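Inositol-3-phosphate synthase (Caenorhabditis elegans, PDB 1VKO) belongs to the myo-inositol-1-phosphate synthase family of the NAD(P)-binding Rossmann clan and holds NAD beside a pyrophosphate in this tetrameric structure. Local coordinates at residues 371-376 against 482-487; 249-254 against 362-367; 30-35 against 39-44. All coordinates share one frame; numbering follows the deposited sequence.

Contact 1: 371-376 against 482-487. With POP (pyrophosphate 2-), chain H; NAD (nicotinamide-adenine-dinucleotide), chain G.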
loop_
_atom_site.group_PDB
_atom_site.type_symbol
_atom_site.label_atom_id
_atom_site.label_comp_id
_atom_site.label_asym_id
_atom_site.label_seq_id
_atom_site.Cartn_x
_atom_site.Cartn_y
_atom_site.Cartn_z
ATOM N N ARG A 371 -0.734 7.357 -26.019
ATOM C CA ARG A 371 -2.118 7.814 -26.270
ATOM C C ARG A 371 -3.091 6.661 -26.589
ATOM O O ARG A 371 -4.129 6.550 -25.913
ATOM C CB ARG A 371 -2.223 8.908 -27.354
ATOM C CG ARG A 371 -2.524 10.325 -26.836
ATOM C CD ARG A 371 -4.031 10.691 -26.684
ATOM N NE ARG A 371 -4.421 10.890 -25.279
ATOM C CZ ARG A 371 -5.641 11.250 -24.846
ATOM N NH1 ARG A 371 -6.650 11.466 -25.692
ATOM N NH2 ARG A 371 -5.855 11.396 -23.541
ATOM N N SER A 372 -2.768 5.817 -27.596
ATOM C CA SER A 372 -3.601 4.642 -27.923
ATOM C C SER A 372 -4.110 4.021 -26.608
ATOM O O SER A 372 -5.323 3.891 -26.379
ATOM C CB SER A 372 -2.803 3.567 -28.708
ATOM O OG SER A 372 -2.520 3.905 -30.062
ATOM N N LYS A 373 -3.162 3.647 -25.745
ATOM C CA LYS A 373 -3.433 2.959 -24.465
ATOM C C LYS A 373 -4.120 3.800 -23.362
ATOM O O LYS A 373 -5.083 3.327 -22.733
ATOM C CB LYS A 373 -2.134 2.341 -23.928
ATOM C CG LYS A 373 -2.339 1.485 -22.700
ATOM C CD LYS A 373 -2.888 0.086 -23.036
ATOM C CE LYS A 373 -1.849 -0.775 -23.759
ATOM N NZ LYS A 373 -2.543 -2.002 -24.233
ATOM N N GLU A 374 -3.609 5.010 -23.097
ATOM C CA GLU A 374 -4.276 5.979 -22.191
ATOM C C GLU A 374 -5.790 6.112 -22.407
ATOM O O GLU A 374 -6.551 6.028 -21.445
ATOM C CB GLU A 374 -3.635 7.370 -22.295
ATOM C CG GLU A 374 -4.202 8.419 -21.328
ATOM C CD GLU A 374 -3.456 9.740 -21.431
ATOM O OE1 GLU A 374 -3.208 10.181 -22.582
ATOM O OE2 GLU A 374 -3.094 10.326 -20.372
ATOM N N ILE A 375 -6.213 6.332 -23.656
ATOM C CA ILE A 375 -7.645 6.460 -24.001
ATOM C C ILE A 375 -8.478 5.244 -23.557
ATOM O O ILE A 375 -9.541 5.417 -22.949
ATOM C CB ILE A 375 -7.861 6.734 -25.536
ATOM C CG1 ILE A 375 -7.200 8.057 -25.963
ATOM C CG2 ILE A 375 -9.388 6.694 -25.903
ATOM C CD1 ILE A 375 -7.396 8.426 -27.442
ATOM N N SER A 376 -7.987 4.035 -23.870
ATOM C CA SER A 376 -8.699 2.763 -23.605
ATOM C C SER A 376 -8.733 2.384 -22.123
ATOM O O SER A 376 -9.707 1.783 -21.660
ATOM C CB SER A 376 -8.100 1.607 -24.424
ATOM O OG SER A 376 -6.829 1.272 -23.919
ATOM N N LEU A 482 -13.456 -9.390 -22.149
ATOM C CA LEU A 482 -12.044 -9.603 -22.369
ATOM C C LEU A 482 -11.313 -8.329 -22.804
ATOM O O LEU A 482 -10.085 -8.330 -22.929
ATOM C CB LEU A 482 -11.819 -10.728 -23.409
ATOM C CG LEU A 482 -12.101 -12.191 -23.034
ATOM C CD1 LEU A 482 -12.022 -12.406 -21.544
ATOM C CD2 LEU A 482 -13.429 -12.667 -23.542
ATOM N N LEU A 483 -12.061 -7.245 -23.026
ATOM C CA LEU A 483 -11.501 -6.092 -23.735
ATOM C C LEU A 483 -11.760 -4.781 -23.012
ATOM O O LEU A 483 -12.821 -4.622 -22.403
ATOM C CB LEU A 483 -12.058 -6.045 -25.164
ATOM C CG LEU A 483 -11.693 -7.223 -26.090
ATOM C CD1 LEU A 483 -12.600 -7.211 -27.309
ATOM C CD2 LEU A 483 -10.185 -7.289 -26.480
ATOM N N LYS A 484 -10.797 -3.856 -23.111
ATOM C CA LYS A 484 -10.788 -2.613 -22.354
ATOM C C LYS A 484 -11.676 -1.584 -22.964
ATOM O O LYS A 484 -12.349 -0.839 -22.240
ATOM C CB LYS A 484 -9.419 -1.980 -22.351
ATOM C CG LYS A 484 -8.556 -2.389 -21.224
ATOM C CD LYS A 484 -7.430 -1.367 -21.073
ATOM C CE LYS A 484 -6.252 -2.045 -20.416
ATOM N NZ LYS A 484 -5.553 -3.000 -21.341
ATOM N N ALA A 485 -11.634 -1.554 -24.302
ATOM C CA ALA A 485 -12.245 -0.516 -25.117
ATOM C C ALA A 485 -13.089 -1.181 -26.182
ATOM O O ALA A 485 -12.757 -1.188 -27.383
ATOM C CB ALA A 485 -11.181 0.360 -25.734
ATOM N N PRO A 486 -14.206 -1.736 -25.745
ATOM C CA PRO A 486 -14.983 -2.600 -26.627
ATOM C C PRO A 486 -15.610 -1.808 -27.801
ATOM O O PRO A 486 -16.147 -0.692 -27.628
ATOM C CB PRO A 486 -16.019 -3.251 -25.700
ATOM C CG PRO A 486 -15.928 -2.534 -24.372
ATOM C CD PRO A 486 -14.828 -1.551 -24.420
ATOM N N VAL A 487 -15.430 -2.371 -28.985
ATOM C CA VAL A 487 -16.038 -1.929 -30.193
ATOM C C VAL A 487 -17.384 -2.688 -30.259
ATOM O O VAL A 487 -17.468 -3.895 -29.954
ATOM C CB VAL A 487 -15.113 -2.271 -31.388
ATOM C CG1 VAL A 487 -15.729 -1.839 -32.746
ATOM C CG2 VAL A 487 -13.755 -1.603 -31.197
HETATM P P1 POP H . -4.562 -3.642 -17.639
HETATM O O1 POP H . -5.779 -4.542 -17.485
HETATM O O2 POP H . -3.498 -4.041 -16.643
HETATM O O3 POP H . -4.967 -2.201 -17.371
HETATM O O POP H . -3.942 -3.836 -19.138
HETATM P P2 POP H . -2.630 -3.091 -19.759
HETATM O O4 POP H . -1.461 -4.068 -19.688
HETATM O O5 POP H . -2.941 -2.692 -21.196
HETATM O O6 POP H . -2.169 -1.822 -19.034
HETATM P PA NAD G . 5.816 -7.657 -27.107
HETATM O O1A NAD G . 6.750 -6.623 -27.522
HETATM O O2A NAD G . 6.542 -8.648 -26.295
HETATM O O5B NAD G . 5.159 -8.255 -28.421
HETATM C C5B NAD G . 5.133 -7.508 -29.600
HETATM C C4B NAD G . 5.684 -8.387 -30.707
HETATM O O4B NAD G . 5.096 -7.988 -31.924
HETATM C C3B NAD G . 7.170 -8.235 -30.874
HETATM O O3B NAD G . 7.615 -9.534 -31.230
HETATM C C2B NAD G . 7.363 -7.380 -32.095
HETATM O O2B NAD G . 8.422 -8.009 -32.814
HETATM C C1B NAD G . 6.067 -7.625 -32.861
HETATM N N9A NAD G . 5.579 -6.612 -33.833
HETATM C C8A NAD G . 5.620 -5.252 -33.783
HETATM N N7A NAD G . 5.067 -4.769 -34.918
HETATM C C5A NAD G . 4.666 -5.778 -35.714
HETATM C C6A NAD G . 4.081 -5.847 -36.991
HETATM N N6A NAD G . 3.822 -4.768 -37.748
HETATM N N1A NAD G . 3.826 -7.081 -37.531
HETATM C C2A NAD G . 4.163 -8.220 -36.860
HETATM N N3A NAD G . 4.767 -8.129 -35.647
HETATM C C4A NAD G . 5.014 -6.941 -35.056
HETATM O O3 NAD G . 4.544 -7.044 -26.311
HETATM P PN NAD G . 3.483 -8.019 -25.632
HETATM O O1N NAD G . 3.544 -9.310 -26.365
HETATM O O2N NAD G . 3.734 -8.002 -24.188
HETATM O O5D NAD G . 2.024 -7.422 -26.013
HETATM C C5D NAD G . 1.716 -7.045 -27.344
HETATM C C4D NAD G . 0.552 -6.043 -27.466
HETATM O O4D NAD G . -0.534 -6.451 -26.671
HETATM C C3D NAD G . 0.903 -4.617 -27.024
HETATM O O3D NAD G . 0.307 -3.715 -27.914
HETATM C C2D NAD G . 0.140 -4.454 -25.735
HETATM O O2D NAD G . -0.300 -3.136 -25.449
HETATM C C1D NAD G . -1.056 -5.329 -25.995
HETATM N N1N NAD G . -1.648 -5.580 -24.686
HETATM C C2N NAD G . -0.941 -6.251 -23.738
HETATM C C3N NAD G . -1.511 -6.450 -22.501
HETATM C C7N NAD G . -0.879 -7.491 -21.658
HETATM O O7N NAD G . 0.301 -8.065 -22.189
HETATM N N7N NAD G . -1.439 -7.845 -20.494
HETATM C C4N NAD G . -2.811 -5.989 -22.215
HETATM C C5N NAD G . -3.503 -5.296 -23.184
HETATM C C6N NAD G . -2.903 -5.083 -24.435
#
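With CG anti to the backbone N (chi1 -174°) and further bends at chi2 and chi3, K373 of helix 367-378 turns its ammonium toward the bound groups, while K484, in the loop before helix 498-513, runs nearly extended until a last bend at chi4 (72°) swings NZ onto the pyrophosphate; both reach one pyrophosphate oxygen. The two ammonium nitrogens, K373 NZ and K484 NZ, end 4.3 Å apart, sharing O5 of the pyrophosphate as a common acceptor. K484 NZ takes the shorter bond, 2.6 Å to O5, and also meets the bridging O of the pyrophosphate at 2.9 Å. K373 NZ lies 3.1 Å from O5 and gives another hydrogen bond, of 2.8 Å, to the ribose oxygen O2D of NAD, so one amine joins both bound groups. Lysine suits both places: its long, flexible arm carries several N-H donors on one charged end. D324 completes the arrangement, forming a salt bridge with K373 and hydrogen-bonded to S376 OG, while the carbonyl of F325 takes a further bond from K484.

Behind the charges the backbones come close. CB of S376 touches CB of A485 at 3.6 Å, and the small size of both residues lets the helix and the loop approach to 5.1 Å between their CA atoms. The methylene CD of K484 is in van der Waals contact with OG of S376 at 3.9 Å. No hydrogen bond links the two segments directly; the polar connection runs through the ligands and D324. Pyrophosphate and D324 probably offset the positive charges of K373 and K484, which would allow two lysines to sit side by side in this buried anion site.

Contact 2: 249-254 against 362-367. With NAD (nicotinamide-adenine-dinucleotide), chain G.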
loop_
_atom_site.group_PDB
_atom_site.type_symbol
_atom_site.label_atom_id
_atom_site.label_comp_id
_atom_site.label_asym_id
_atom_site.label_seq_id
_atom_site.Cartn_x
_atom_site.Cartn_y
_atom_site.Cartn_z
ATOM N N ALA A 249 0.684 -7.735 -31.595
ATOM C CA ALA A 249 1.944 -7.028 -31.837
ATOM C C ALA A 249 1.949 -5.621 -31.179
ATOM O O ALA A 249 1.020 -5.250 -30.504
ATOM C CB ALA A 249 2.172 -6.912 -33.351
ATOM N N ASN A 250 3.005 -4.846 -31.357
ATOM C CA ASN A 250 3.120 -3.588 -30.643
ATOM C C ASN A 250 2.012 -2.630 -30.982
ATOM O O ASN A 250 1.481 -2.609 -32.096
ATOM C CB ASN A 250 4.482 -2.935 -30.835
ATOM C CG ASN A 250 5.585 -3.735 -30.171
ATOM O OD1 ASN A 250 6.254 -4.550 -30.831
ATOM N ND2 ASN A 250 5.706 -3.603 -28.831
ATOM N N THR A 251 1.617 -1.887 -29.958
ATOM C CA THR A 251 0.641 -0.860 -30.066
ATOM C C THR A 251 1.114 0.074 -31.156
ATOM O O THR A 251 2.203 0.629 -31.048
ATOM C CB THR A 251 0.625 -0.163 -28.702
ATOM O OG1 THR A 251 0.060 -1.075 -27.782
ATOM C CG2 THR A 251 -0.350 1.011 -28.680
ATOM N N GLU A 252 0.311 0.211 -32.206
ATOM C CA GLU A 252 0.486 1.262 -33.232
ATOM C C GLU A 252 -0.140 2.559 -32.714
ATOM O O GLU A 252 -0.934 2.527 -31.782
ATOM C CB GLU A 252 -0.266 0.901 -34.534
ATOM C CG GLU A 252 0.129 -0.444 -35.129
ATOM C CD GLU A 252 -0.535 -0.774 -36.459
ATOM O OE1 GLU A 252 -1.771 -0.602 -36.659
ATOM O OE2 GLU A 252 0.211 -1.246 -37.326
ATOM N N ARG A 253 0.201 3.697 -33.313
ATOM C CA ARG A 253 -0.615 4.908 -33.121
ATOM C C ARG A 253 -1.939 4.782 -33.884
ATOM O O ARG A 253 -2.160 3.849 -34.674
ATOM C CB ARG A 253 0.127 6.166 -33.595
ATOM C CG ARG A 253 0.481 6.139 -35.078
ATOM C CD ARG A 253 0.964 7.447 -35.638
ATOM N NE ARG A 253 1.356 7.352 -37.050
ATOM C CZ ARG A 253 0.557 7.573 -38.101
ATOM N NH1 ARG A 253 -0.741 7.880 -37.935
ATOM N NH2 ARG A 253 1.055 7.462 -39.337
ATOM N N TYR A 254 -2.829 5.724 -33.610
ATOM C CA TYR A 254 -4.098 5.868 -34.283
ATOM C C TYR A 254 -3.855 6.382 -35.698
ATOM O O TYR A 254 -2.990 7.194 -35.931
ATOM C CB TYR A 254 -4.917 6.910 -33.519
ATOM C CG TYR A 254 -5.810 6.339 -32.439
ATOM C CD1 TYR A 254 -5.322 5.443 -31.504
ATOM C CD2 TYR A 254 -7.156 6.688 -32.374
ATOM C CE1 TYR A 254 -6.132 4.905 -30.547
ATOM C CE2 TYR A 254 -7.975 6.174 -31.392
ATOM C CZ TYR A 254 -7.447 5.288 -30.465
ATOM O OH TYR A 254 -8.257 4.741 -29.475
ATOM N N LYS A 362 8.530 -0.626 -23.310
ATOM C CA LYS A 362 9.524 0.083 -24.130
ATOM C C LYS A 362 8.871 0.737 -25.372
ATOM O O LYS A 362 9.289 1.834 -25.819
ATOM C CB LYS A 362 10.640 -0.888 -24.532
ATOM C CG LYS A 362 11.816 -0.307 -25.327
ATOM C CD LYS A 362 12.687 -1.471 -25.851
ATOM C CE LYS A 362 13.411 -1.128 -27.146
ATOM N NZ LYS A 362 14.894 -0.938 -26.950
ATOM N N ASN A 363 7.842 0.073 -25.904
ATOM C CA ASN A 363 7.015 0.631 -26.985
ATOM C C ASN A 363 6.103 1.793 -26.540
ATOM O O ASN A 363 5.962 2.804 -27.239
ATOM C CB ASN A 363 6.166 -0.469 -27.662
ATOM C CG ASN A 363 5.594 -0.014 -29.010
ATOM O OD1 ASN A 363 6.350 0.371 -29.922
ATOM N ND2 ASN A 363 4.269 -0.051 -29.138
ATOM N N LEU A 364 5.483 1.634 -25.375
ATOM C CA LEU A 364 4.644 2.675 -24.778
ATOM C C LEU A 364 5.459 3.783 -24.089
ATOM O O LEU A 364 4.864 4.633 -23.411
ATOM C CB LEU A 364 3.615 2.049 -23.814
ATOM C CG LEU A 364 2.843 0.841 -24.380
ATOM C CD1 LEU A 364 2.342 -0.078 -23.252
ATOM C CD2 LEU A 364 1.696 1.288 -25.310
ATOM N N SER A 365 6.797 3.762 -24.265
ATOM C CA SER A 365 7.706 4.883 -23.886
ATOM C C SER A 365 7.345 6.080 -24.731
ATOM O O SER A 365 7.484 7.220 -24.282
ATOM C CB SER A 365 9.193 4.602 -24.207
ATOM O OG SER A 365 9.795 3.629 -23.380
ATOM N N GLU A 366 6.923 5.813 -25.978
ATOM C CA GLU A 366 6.690 6.891 -26.962
ATOM C C GLU A 366 5.241 7.405 -26.973
ATOM O O GLU A 366 4.300 6.644 -26.693
ATOM C CB GLU A 366 7.252 6.537 -28.346
ATOM C CG GLU A 366 8.771 6.464 -28.338
ATOM C CD GLU A 366 9.407 6.431 -29.725
ATOM O OE1 GLU A 366 8.732 6.736 -30.737
ATOM O OE2 GLU A 366 10.603 6.079 -29.799
ATOM N N ALA A 367 5.088 8.709 -27.251
ATOM C CA ALA A 367 3.862 9.442 -26.888
ATOM C C ALA A 367 2.588 8.999 -27.634
ATOM O O ALA A 367 1.574 8.715 -26.990
ATOM C CB ALA A 367 4.074 10.989 -26.942
HETATM P PA NAD G . 5.816 -7.657 -27.107
HETATM O O1A NAD G . 6.750 -6.623 -27.522
HETATM O O2A NAD G . 6.542 -8.648 -26.295
HETATM O O5B NAD G . 5.159 -8.255 -28.421
HETATM C C5B NAD G . 5.133 -7.508 -29.600
HETATM C C4B NAD G . 5.684 -8.387 -30.707
HETATM O O4B NAD G . 5.096 -7.988 -31.924
HETATM C C3B NAD G . 7.170 -8.235 -30.874
HETATM O O3B NAD G . 7.615 -9.534 -31.230
HETATM C C2B NAD G . 7.363 -7.380 -32.095
HETATM O O2B NAD G . 8.422 -8.009 -32.814
HETATM C C1B NAD G . 6.067 -7.625 -32.861
HETATM N N9A NAD G . 5.579 -6.612 -33.833
HETATM C C8A NAD G . 5.620 -5.252 -33.783
HETATM N N7A NAD G . 5.067 -4.769 -34.918
HETATM C C5A NAD G . 4.666 -5.778 -35.714
HETATM C C6A NAD G . 4.081 -5.847 -36.991
HETATM N N6A NAD G . 3.822 -4.768 -37.748
HETATM N N1A NAD G . 3.826 -7.081 -37.531
HETATM C C2A NAD G . 4.163 -8.220 -36.860
HETATM N N3A NAD G . 4.767 -8.129 -35.647
HETATM C C4A NAD G . 5.014 -6.941 -35.056
HETATM O O3 NAD G . 4.544 -7.044 -26.311
HETATM P PN NAD G . 3.483 -8.019 -25.632
HETATM O O1N NAD G . 3.544 -9.310 -26.365
HETATM O O2N NAD G . 3.734 -8.002 -24.188
HETATM O O5D NAD G . 2.024 -7.422 -26.013
HETATM C C5D NAD G . 1.716 -7.045 -27.344
HETATM C C4D NAD G . 0.552 -6.043 -27.466
HETATM O O4D NAD G . -0.534 -6.451 -26.671
HETATM C C3D NAD G . 0.903 -4.617 -27.024
HETATM O O3D NAD G . 0.307 -3.715 -27.914
HETATM C C2D NAD G . 0.140 -4.454 -25.735
HETATM O O2D NAD G . -0.300 -3.136 -25.449
HETATM C C1D NAD G . -1.056 -5.329 -25.995
HETATM N N1N NAD G . -1.648 -5.580 -24.686
HETATM C C2N NAD G . -0.941 -6.251 -23.738
HETATM C C3N NAD G . -1.511 -6.450 -22.501
HETATM C C7N NAD G . -0.879 -7.491 -21.658
HETATM O O7N NAD G . 0.301 -8.065 -22.189
HETATM N N7N NAD G . -1.439 -7.845 -20.494
HETATM C C4N NAD G . -2.811 -5.989 -22.215
HETATM C C5N NAD G . -3.503 -5.296 -23.184
HETATM C C6N NAD G . -2.903 -5.083 -24.435
#
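The hydroxyl OG1 of T251 and the ribose O3D of NAD form a hydrogen bond of 2.7 Å, and O3D also donates to the carbonyl O of A249 at 3.1 Å. Two groups of one loop thus grip a single sugar oxygen. Threonine serves twice here, since its CB and methyl pack on CD2 of L364, which lies 3.8 Å from OG1.

N363, at the end of helix 359-363 and with CG anti to the backbone N (chi1 -164°), carries its amide to the loop. Its ND2 donates to T251 O over 2.9 Å, in the carbonyl plane on a lone pair, with the acceptor also in the plane of the amide. OD1 accepts from the backbone N of A204, so both ends of the amide are held and its rotation is fixed; short, two-ended asparagine fits that task. N250 crosses N363 with the two amide planes 54° apart, and its CB lies 3.4 Å from N363 ND2. A weak 3.5 Å bond runs from N250 ND2 to the NAD phosphate oxygen O1A. The loop follows the C-terminal end of strand 242-247, the edge of the parallel sheet where Rossmann-type folds bind a dinucleotide.

Contact 3: 30-35 against 39-44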
loop_
_atom_site.group_PDB
_atom_site.type_symbol
_atom_site.label_atom_id
_atom_site.label_comp_id
_atom_site.label_asym_id
_atom_site.label_seq_id
_atom_site.Cartn_x
_atom_site.Cartn_y
_atom_site.Cartn_z
ATOM N N PRO A 30 -39.208 -28.988 -23.872
ATOM C CA PRO A 30 -40.108 -28.994 -25.065
ATOM C C PRO A 30 -39.702 -27.960 -26.105
ATOM O O PRO A 30 -40.246 -27.945 -27.216
ATOM C CB PRO A 30 -41.492 -28.640 -24.489
ATOM C CG PRO A 30 -41.227 -28.001 -23.125
ATOM C CD PRO A 30 -39.912 -28.552 -22.644
ATOM N N ASN A 31 -38.729 -27.128 -25.735
ATOM C CA ASN A 31 -38.276 -25.976 -26.535
ATOM C C ASN A 31 -36.908 -26.151 -27.176
ATOM O O ASN A 31 -36.317 -25.205 -27.677
ATOM C CB ASN A 31 -38.316 -24.732 -25.660
ATOM C CG ASN A 31 -39.730 -24.326 -25.343
ATOM O OD1 ASN A 31 -40.625 -24.693 -26.064
ATOM N ND2 ASN A 31 -39.937 -23.564 -24.282
ATOM N N VAL A 32 -36.423 -27.384 -27.163
ATOM C CA VAL A 32 -35.098 -27.715 -27.653
ATOM C C VAL A 32 -35.187 -28.984 -28.489
ATOM O O VAL A 32 -35.848 -29.948 -28.096
ATOM C CB VAL A 32 -34.104 -27.945 -26.487
ATOM C CG1 VAL A 32 -32.787 -28.540 -26.999
ATOM C CG2 VAL A 32 -33.841 -26.653 -25.759
ATOM N N LYS A 33 -34.508 -28.989 -29.633
ATOM C CA LYS A 33 -34.544 -30.127 -30.529
ATOM C C LYS A 33 -33.158 -30.334 -31.121
ATOM O O LYS A 33 -32.592 -29.410 -31.708
ATOM C CB LYS A 33 -35.623 -29.896 -31.615
ATOM C CG LYS A 33 -35.499 -30.735 -32.875
ATOM C CD LYS A 33 -36.860 -30.922 -33.566
ATOM C CE LYS A 33 -36.706 -31.133 -35.078
ATOM N NZ LYS A 33 -37.968 -31.617 -35.726
ATOM N N LEU A 34 -32.603 -31.532 -30.950
ATOM C CA LEU A 34 -31.423 -31.917 -31.717
ATOM C C LEU A 34 -31.844 -32.523 -33.056
ATOM O O LEU A 34 -32.718 -33.402 -33.120
ATOM C CB LEU A 34 -30.504 -32.881 -30.947
ATOM C CG LEU A 34 -29.033 -33.027 -31.399
ATOM C CD1 LEU A 34 -28.159 -33.353 -30.214
ATOM C CD2 LEU A 34 -28.795 -34.070 -32.505
ATOM N N GLU A 35 -31.226 -32.019 -34.120
ATOM C CA GLU A 35 -31.272 -32.651 -35.408
ATOM C C GLU A 35 -30.016 -32.293 -36.172
ATOM O O GLU A 35 -29.711 -31.114 -36.336
ATOM C CB GLU A 35 -32.500 -32.199 -36.190
ATOM C CG GLU A 35 -33.184 -33.351 -36.923
ATOM C CD GLU A 35 -34.192 -32.895 -37.965
ATOM O OE1 GLU A 35 -34.286 -31.670 -38.229
ATOM O OE2 GLU A 35 -34.881 -33.772 -38.526
ATOM N N LEU A 39 -28.243 -27.839 -32.502
ATOM C CA LEU A 39 -29.237 -27.779 -31.441
ATOM C C LEU A 39 -30.106 -26.536 -31.607
ATOM O O LEU A 39 -29.612 -25.404 -31.596
ATOM C CB LEU A 39 -28.536 -27.742 -30.080
ATOM C CG LEU A 39 -29.406 -27.891 -28.833
ATOM C CD1 LEU A 39 -29.374 -29.321 -28.355
ATOM C CD2 LEU A 39 -28.927 -26.972 -27.747
ATOM N N GLU A 40 -31.406 -26.754 -31.750
ATOM C CA GLU A 40 -32.353 -25.649 -31.856
ATOM C C GLU A 40 -32.938 -25.304 -30.503
ATOM O O GLU A 40 -33.323 -26.189 -29.731
ATOM C CB GLU A 40 -33.479 -25.951 -32.844
ATOM C CG GLU A 40 -34.168 -24.695 -33.375
ATOM C CD GLU A 40 -35.692 -24.786 -33.366
ATOM O OE1 GLU A 40 -36.265 -25.782 -33.901
ATOM O OE2 GLU A 40 -36.314 -23.837 -32.823
ATOM N N SER A 41 -33.013 -24.011 -30.224
ATOM C CA SER A 41 -33.311 -23.569 -28.880
ATOM C C SER A 41 -34.143 -22.294 -28.886
ATOM O O SER A 41 -33.673 -21.237 -29.297
ATOM C CB SER A 41 -31.998 -23.352 -28.126
ATOM O OG SER A 41 -32.232 -23.188 -26.746
ATOM N N ARG A 42 -35.384 -22.399 -28.435
ATOM C CA ARG A 42 -36.284 -21.249 -28.419
ATOM C C ARG A 42 -36.166 -20.589 -27.065
ATOM O O ARG A 42 -36.305 -21.246 -26.041
ATOM C CB ARG A 42 -37.737 -21.657 -28.766
ATOM C CG ARG A 42 -38.873 -20.765 -28.199
ATOM C CD ARG A 42 -40.295 -21.276 -28.507
ATOM N NE ARG A 42 -40.372 -22.738 -28.718
ATOM C CZ ARG A 42 -40.345 -23.357 -29.915
ATOM N NH1 ARG A 42 -40.247 -22.658 -31.040
ATOM N NH2 ARG A 42 -40.415 -24.682 -29.991
ATOM N N PHE A 43 -35.875 -19.293 -27.081
ATOM C CA PHE A 43 -35.717 -18.495 -25.869
ATOM C C PHE A 43 -36.677 -17.310 -25.920
ATOM O O PHE A 43 -36.713 -16.600 -26.910
ATOM C CB PHE A 43 -34.265 -18.024 -25.768
ATOM C CG PHE A 43 -34.022 -16.982 -24.705
ATOM C CD1 PHE A 43 -34.153 -17.295 -23.350
ATOM C CD2 PHE A 43 -33.651 -15.687 -25.064
ATOM C CE1 PHE A 43 -33.926 -16.323 -22.367
ATOM C CE2 PHE A 43 -33.433 -14.719 -24.095
ATOM C CZ PHE A 43 -33.567 -15.046 -22.742
ATOM N N THR A 44 -37.469 -17.119 -24.870
ATOM C CA THR A 44 -38.374 -15.981 -24.768
ATOM C C THR A 44 -37.676 -14.849 -24.018
ATOM O O THR A 44 -37.440 -14.953 -22.816
ATOM C CB THR A 44 -39.675 -16.425 -24.061
ATOM O OG1 THR A 44 -40.449 -17.267 -24.946
ATOM C CG2 THR A 44 -40.587 -15.244 -23.774
#
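V32 and L39 make the close apolar part of this contact, CG1 of V32 meeting CD1 of L39 at 3.8 Å. They share one face of the sheet with S41, whose OG lies 3.9 Å from CG2 of V32. L34 is on this face too, and the small polar serine suits a place where its hydroxyl hydrogen-bonds to the carbonyl of A511. Strands 32-35 and 38-53 form an antiparallel hairpin: K33 and E40 are a hydrogen-bonded pair, with K33 N to E40 O at 3.0 Å and E40 N to K33 O at 2.9 Å. V32 and S41 form a non-hydrogen-bonded pair; beside it, CA of V32 makes a C-H...O contact with E40 O.

The other face is looser and more open to solvent. K33 extends away from its neighbour, leaving its NZ 6.3 Å from OE1 of E40, too far for a salt bridge. Where the pairing ends, R42 N donates to N31 O at 3.1 Å, while the N31 side chain meets the guanidinium at its edge. A bend at chi3 (26°) brings R42 NE to N31 OD1, a straight but weak bond of 3.3 Å, with the amide and guanidinium planes 88° apart. Backbone bonds therefore supply most of the polar cohesion, and the charged side chains at the surface probably add little to it.

How the contacts relate
Contacts 1 and 2 are buried and adjoin one another, whereas contact 3 lies at the surface, its centre about 37 Å from that of contact 1 and about 47 Å from that of contact 2. The first two both touch NAD, and consecutive helices, 359-363 and 367-378, supply one side of each; S372 of the latter probably hydrogen-bonds to the carbonyl of E252, joining them directly. Their chemistry differs: contact 1 gathers lysines round an anion, while contact 2 relies on neutral amides and hydroxyls along the dinucleotide. Contact 3 binds no ligand and is a local hairpin, with strand 32-35 outermost in the antiparallel sheet of this chain, where F43 and T44 pack against a second subunit.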